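Local coordinates for SWD1-like protein (Myceliophthora thermophila, PDB 6E29) that probably serves as a WD-repeat beta-propeller scaffold subunit of the COMPASS complex, which methylates a lysine of histone H3, at residues T182-A190 with I199-I208. Sequence-based numbering, arbitrary orientation.
Sequences TASGDHLLA and IIDARTREII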
ATOM      1  N   THR B 182       8.692   7.093  -3.772  1.00 28.27           N
ATOM      2  CA  THR B 182      10.062   6.606  -3.644  1.00 25.28           C
ATOM      3  C   THR B 182      10.654   7.145  -2.333  1.00 37.56           C
ATOM      4  O   THR B 182      10.066   8.009  -1.682  1.00 34.87           O
ATOM      5  CB  THR B 182      10.932   7.036  -4.812  1.00 38.68           C
ATOM      6  OG1 THR B 182      11.043   8.473  -4.814  1.00 32.65           O
ATOM      7  CG2 THR B 182      10.352   6.496  -6.144  1.00 27.43           C
ATOM      8  N   ALA B 183      11.840   6.635  -1.963  1.00 33.47           N
ATOM      9  CA  ALA B 183      12.391   6.922  -0.639  1.00 47.44           C
ATOM     10  C   ALA B 183      12.676   8.401  -0.464  1.00 39.56           C
ATOM     11  O   ALA B 183      12.542   8.938   0.650  1.00 37.38           O
ATOM     12  CB  ALA B 183      13.668   6.108  -0.390  1.00 45.03           C
ATOM     13  N   SER B 184      13.079   9.080  -1.540  1.00 35.72           N
ATOM     14  CA  SER B 184      13.420  10.496  -1.418  1.00 44.45           C
ATOM     15  C   SER B 184      12.193  11.379  -1.396  1.00 34.96           C
ATOM     16  O   SER B 184      12.295  12.547  -0.997  1.00 44.81           O
ATOM     17  CB  SER B 184      14.310  10.963  -2.585  1.00 41.62           C
ATOM     18  OG  SER B 184      13.562  10.935  -3.811  1.00 42.87           O
ATOM     19  N   GLY B 185      11.075  10.868  -1.904  1.00 35.63           N
ATOM     20  CA  GLY B 185       9.875  11.628  -2.084  1.00 32.92           C
ATOM     21  C   GLY B 185       9.795  12.364  -3.416  1.00 34.88           C
ATOM     22  O   GLY B 185       8.729  12.919  -3.725  1.00 42.38           O
ATOM     23  N   ASP B 186      10.854  12.324  -4.237  1.00 37.43           N
ATOM     24  CA  ASP B 186      10.825  13.064  -5.502  1.00 39.83           C
ATOM     25  C   ASP B 186       9.959  12.414  -6.587  1.00 48.65           C
ATOM     26  O   ASP B 186       9.606  13.093  -7.567  1.00 36.85           O
ATOM     27  CB  ASP B 186      12.245  13.255  -6.063  1.00 43.17           C
ATOM     28  CG  ASP B 186      13.155  14.049  -5.131  1.00 64.89           C
ATOM     29  OD1 ASP B 186      14.264  13.544  -4.844  1.00 74.43           O
ATOM     30  OD2 ASP B 186      12.765  15.150  -4.661  1.00 44.70           O
ATOM     31  N   HIS B 187       9.635  11.129  -6.459  1.00 33.54           N
ATOM     32  CA  HIS B 187       8.830  10.425  -7.447  1.00 29.24           C
ATOM     33  C   HIS B 187       7.739   9.624  -6.767  1.00 34.82           C
ATOM     34  O   HIS B 187       7.822   9.272  -5.584  1.00 33.72           O
ATOM     35  CB  HIS B 187       9.675   9.484  -8.299  1.00 29.30           C
ATOM     36  CG  HIS B 187      10.691  10.203  -9.126  1.00 38.57           C
ATOM     37  ND1 HIS B 187      11.926  10.583  -8.631  1.00 40.16           N
ATOM     38  CD2 HIS B 187      10.621  10.686 -10.386  1.00 39.09           C
ATOM     39  CE1 HIS B 187      12.583  11.243  -9.568  1.00 49.41           C
ATOM     40  NE2 HIS B 187      11.812  11.321 -10.641  1.00 44.93           N
ATOM     41  N   LEU B 188       6.728   9.315  -7.551  1.00 26.08           N
ATOM     42  CA  LEU B 188       5.698   8.400  -7.127  1.00 23.45           C
ATOM     43  C   LEU B 188       5.721   7.205  -8.048  1.00 27.21           C
ATOM     44  O   LEU B 188       5.927   7.348  -9.251  1.00 29.91           O
ATOM     45  CB  LEU B 188       4.332   9.046  -7.152  1.00 28.27           C
ATOM     46  CG  LEU B 188       4.218  10.164  -6.102  1.00 39.75           C
ATOM     47  CD1 LEU B 188       3.400  11.261  -6.725  1.00 45.55           C
ATOM     48  CD2 LEU B 188       3.590   9.641  -4.790  1.00 43.55           C
ATOM     49  N   LEU B 189       5.482   6.044  -7.480  1.00 24.77           N
ATOM     50  CA  LEU B 189       5.345   4.809  -8.246  1.00 22.99           C
ATOM     51  C   LEU B 189       3.889   4.420  -8.153  1.00 27.27           C
ATOM     52  O   LEU B 189       3.347   4.274  -7.050  1.00 29.62           O
ATOM     53  CB  LEU B 189       6.257   3.702  -7.696  1.00 26.91           C
ATOM     54  CG  LEU B 189       7.715   4.073  -7.444  1.00 25.80           C
ATOM     55  CD1 LEU B 189       8.417   2.894  -6.866  1.00 35.22           C
ATOM     56  CD2 LEU B 189       8.389   4.521  -8.701  1.00 29.75           C
ATOM     57  N   ALA B 190       3.236   4.247  -9.290  1.00 27.15           N
ATOM     58  CA  ALA B 190       1.811   3.973  -9.255  1.00 27.87           C
ATOM     59  C   ALA B 190       1.482   2.767 -10.124  1.00 23.57           C
ATOM     60  O   ALA B 190       2.144   2.504 -11.140  1.00 30.13           O
ATOM     61  CB  ALA B 190       1.005   5.188  -9.727  1.00 27.19           C
ATOM     62  N   ILE B 199       6.024   5.720 -13.310  1.00 25.54           N
ATOM     63  CA  ILE B 199       6.900   6.514 -12.456  1.00 26.83           C
ATOM     64  C   ILE B 199       6.552   7.959 -12.740  1.00 30.83           C
ATOM     65  O   ILE B 199       6.561   8.377 -13.904  1.00 29.17           O
ATOM     66  CB  ILE B 199       8.392   6.265 -12.734  1.00 25.47           C
ATOM     67  CG1 ILE B 199       8.746   4.792 -12.555  1.00 38.71           C
ATOM     68  CG2 ILE B 199       9.255   7.078 -11.739  1.00 29.54           C
ATOM     69  CD1 ILE B 199      10.226   4.463 -12.796  1.00 29.39           C
ATOM     70  N   ILE B 200       6.184   8.696 -11.699  1.00 28.49           N
ATOM     71  CA  ILE B 200       5.695  10.072 -11.795  1.00 28.47           C
ATOM     72  C   ILE B 200       6.681  10.974 -11.079  1.00 36.87           C
ATOM     73  O   ILE B 200       7.016  10.721  -9.917  1.00 31.15           O
ATOM     74  CB  ILE B 200       4.289  10.203 -11.165  1.00 31.25           C
ATOM     75  CG1 ILE B 200       3.331   9.225 -11.828  1.00 32.13           C
ATOM     76  CG2 ILE B 200       3.689  11.676 -11.273  1.00 26.29           C
ATOM     77  CD1 ILE B 200       1.943   9.187 -11.163  1.00 32.34           C
ATOM     78  N   ASP B 201       7.143  12.029 -11.768  1.00 40.17           N
ATOM     79  CA  ASP B 201       7.891  13.106 -11.120  1.00 34.82           C
ATOM     80  C   ASP B 201       6.951  13.871 -10.190  1.00 33.79           C
ATOM     81  O   ASP B 201       5.938  14.417 -10.633  1.00 41.60           O
ATOM     82  CB  ASP B 201       8.462  14.019 -12.209  1.00 33.34           C
ATOM     83  CG  ASP B 201       9.439  15.050 -11.684  1.00 57.34           C
ATOM     84  OD1 ASP B 201       9.058  15.811 -10.777  1.00 53.97           O
ATOM     85  OD2 ASP B 201      10.576  15.120 -12.214  1.00 51.64           O
ATOM     86  N   ALA B 202       7.249  13.884  -8.891  1.00 33.84           N
ATOM     87  CA  ALA B 202       6.289  14.475  -7.971  1.00 42.45           C
ATOM     88  C   ALA B 202       6.267  15.992  -8.064  1.00 41.47           C
ATOM     89  O   ALA B 202       5.313  16.617  -7.589  1.00 60.48           O
ATOM     90  CB  ALA B 202       6.569  14.028  -6.527  1.00 53.45           C
ATOM     91  N   ARG B 203       7.286  16.610  -8.648  1.00 42.57           N
ATOM     92  CA  ARG B 203       7.226  18.060  -8.765  1.00 62.80           C
ATOM     93  C   ARG B 203       6.563  18.504 -10.068  1.00 53.96           C
ATOM     94  O   ARG B 203       5.760  19.438 -10.053  1.00 54.76           O
ATOM     95  CB  ARG B 203       8.619  18.672  -8.627  1.00 55.20           C
ATOM     96  CG  ARG B 203       8.663  20.136  -9.066  1.00 75.95           C
ATOM     97  CD  ARG B 203       9.973  20.490  -9.761  1.00 65.35           C
ATOM     98  NE  ARG B 203       9.875  20.457 -11.222  1.00 81.14           N
ATOM     99  CZ  ARG B 203      10.918  20.541 -12.049  1.00 81.32           C
ATOM    100  NH1 ARG B 203      12.143  20.686 -11.555  1.00 82.60           N
ATOM    101  NH2 ARG B 203      10.740  20.494 -13.373  1.00 70.37           N
ATOM    102  N   THR B 204       6.843  17.831 -11.191  1.00 40.33           N
ATOM    103  CA  THR B 204       6.140  18.139 -12.429  1.00 40.86           C
ATOM    104  C   THR B 204       4.771  17.477 -12.521  1.00 59.46           C
ATOM    105  O   THR B 204       3.914  17.951 -13.278  1.00 49.79           O
ATOM    106  CB  THR B 204       6.987  17.709 -13.625  1.00 44.22           C
ATOM    107  OG1 THR B 204       6.945  16.291 -13.761  1.00 48.56           O
ATOM    108  CG2 THR B 204       8.454  18.196 -13.489  1.00 54.40           C
ATOM    109  N   ARG B 205       4.553  16.394 -11.778  1.00 41.91           N
ATOM    110  CA  ARG B 205       3.329  15.598 -11.861  1.00 41.70           C
ATOM    111  C   ARG B 205       3.158  14.999 -13.234  1.00 38.84           C
ATOM    112  O   ARG B 205       2.048  14.687 -13.639  1.00 42.72           O
ATOM    113  CB  ARG B 205       2.089  16.397 -11.470  1.00 37.75           C
ATOM    114  CG  ARG B 205       2.207  16.920 -10.027  1.00 40.82           C
ATOM    115  CD  ARG B 205       0.966  17.623  -9.542  1.00 52.10           C
ATOM    116  NE  ARG B 205       0.554  18.690 -10.462  1.00 56.90           N
ATOM    117  CZ  ARG B 205       1.012  19.940 -10.403  1.00 68.40           C
ATOM    118  NH1 ARG B 205       1.881  20.279  -9.454  1.00 55.66           N
ATOM    119  NH2 ARG B 205       0.581  20.861 -11.273  1.00 59.30           N
ATOM    120  N   GLU B 206       4.253  14.843 -13.969  1.00 47.87           N
ATOM    121  CA  GLU B 206       4.203  14.162 -15.249  1.00 38.56           C
ATOM    122  C   GLU B 206       4.801  12.767 -15.137  1.00 32.82           C
ATOM    123  O   GLU B 206       5.727  12.513 -14.355  1.00 36.49           O
ATOM    124  CB  GLU B 206       4.940  14.968 -16.315  1.00 43.27           C
ATOM    125  CG  GLU B 206       4.648  16.461 -16.154  1.00 59.25           C
ATOM    126  CD  GLU B 206       4.836  17.255 -17.423  1.00 68.48           C
ATOM    127  OE1 GLU B 206       5.917  17.134 -18.039  1.00 80.96           O
ATOM    128  OE2 GLU B 206       3.907  18.011 -17.804  1.00 80.84           O
ATOM    129  N   ILE B 207       4.256  11.861 -15.936  1.00 30.46           N
ATOM    130  CA  ILE B 207       4.787  10.510 -16.020  1.00 28.03           C
ATOM    131  C   ILE B 207       6.084  10.550 -16.808  1.00 42.29           C
ATOM    132  O   ILE B 207       6.127  11.080 -17.917  1.00 39.08           O
ATOM    133  CB  ILE B 207       3.763   9.571 -16.664  1.00 31.19           C
ATOM    134  CG1 ILE B 207       2.567   9.362 -15.735  1.00 32.64           C
ATOM    135  CG2 ILE B 207       4.395   8.252 -17.009  1.00 27.99           C
ATOM    136  CD1 ILE B 207       1.378   8.683 -16.383  1.00 30.95           C
ATOM    137  N   ILE B 208       7.155  10.014 -16.235  1.00 33.30           N
ATOM    138  CA  ILE B 208       8.430   9.948 -16.926  1.00 45.62           C
ATOM    139  C   ILE B 208       8.761   8.545 -17.394  1.00 36.56           C
ATOM    140  O   ILE B 208       9.726   8.386 -18.152  1.00 45.06           O
ATOM    141  CB  ILE B 208       9.584  10.523 -16.066  1.00 31.89           C
ATOM    142  CG1 ILE B 208       9.884   9.608 -14.854  1.00 41.33           C
ATOM    143  CG2 ILE B 208       9.255  11.923 -15.608  1.00 35.25           C
ATOM    144  CD1 ILE B 208      10.997  10.137 -13.975  1.00 35.99           C
TER
HETATM  145  O   HOH W   1      12.275  13.047 -12.871  1.00 33.77           O
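D201 OD1 accepts two backbone N-H groups, from R203 N at 2.9 Å, nearly along the C-O axis, and from T204 N, which comes from above the carboxylate plane. The two bonds define an Asx turn and an Asx motif; they hold OD1 and so limit the rotation of the carboxylate, with OD2 left to face a water next to H187. OD2 and H187 NE2 are 4.3 Å apart, too far for direct contact; the water closes the gap, donating to OD2 (2.8 Å) and lying in the plane of the imidazole at its edge, 2.9 Å from NE2. The ring reaches this place because CG is anti to the carbonyl carbon (chi1 -64°). I208 CD1 approaches the same end of the ring, 3.6 Å from NE2, its side chain crossing that of H187 at about a right angle. With H187 cut back to an alanine, the water would probably lose its NE2 partner and I208 CD1 the ring it packs against.

The backbones pair antiparallel: H187 and D201 form a non-hydrogen-bonded pair, L188 and I200 a hydrogen-bonded one whose two N-H...O bonds lie in the carbonyl planes, L188 N to I200 O being 2.8 Å. Beyond the strand end, A202 N donates to D186 O, lying 33° out of the plane of that carbonyl. H187, L189, I199 and D201 share one face, where L189 CD2 lies 3.9 Å from I199 CG1 with the side chains alongside; L188 and I200 occupy the other.

Strands 187-192 and 196-201 are the two middle strands of a four-stranded propeller blade, with 176-181 flanking the first, where I179 and Y181 pack on L188, and 207-212 flanking the second.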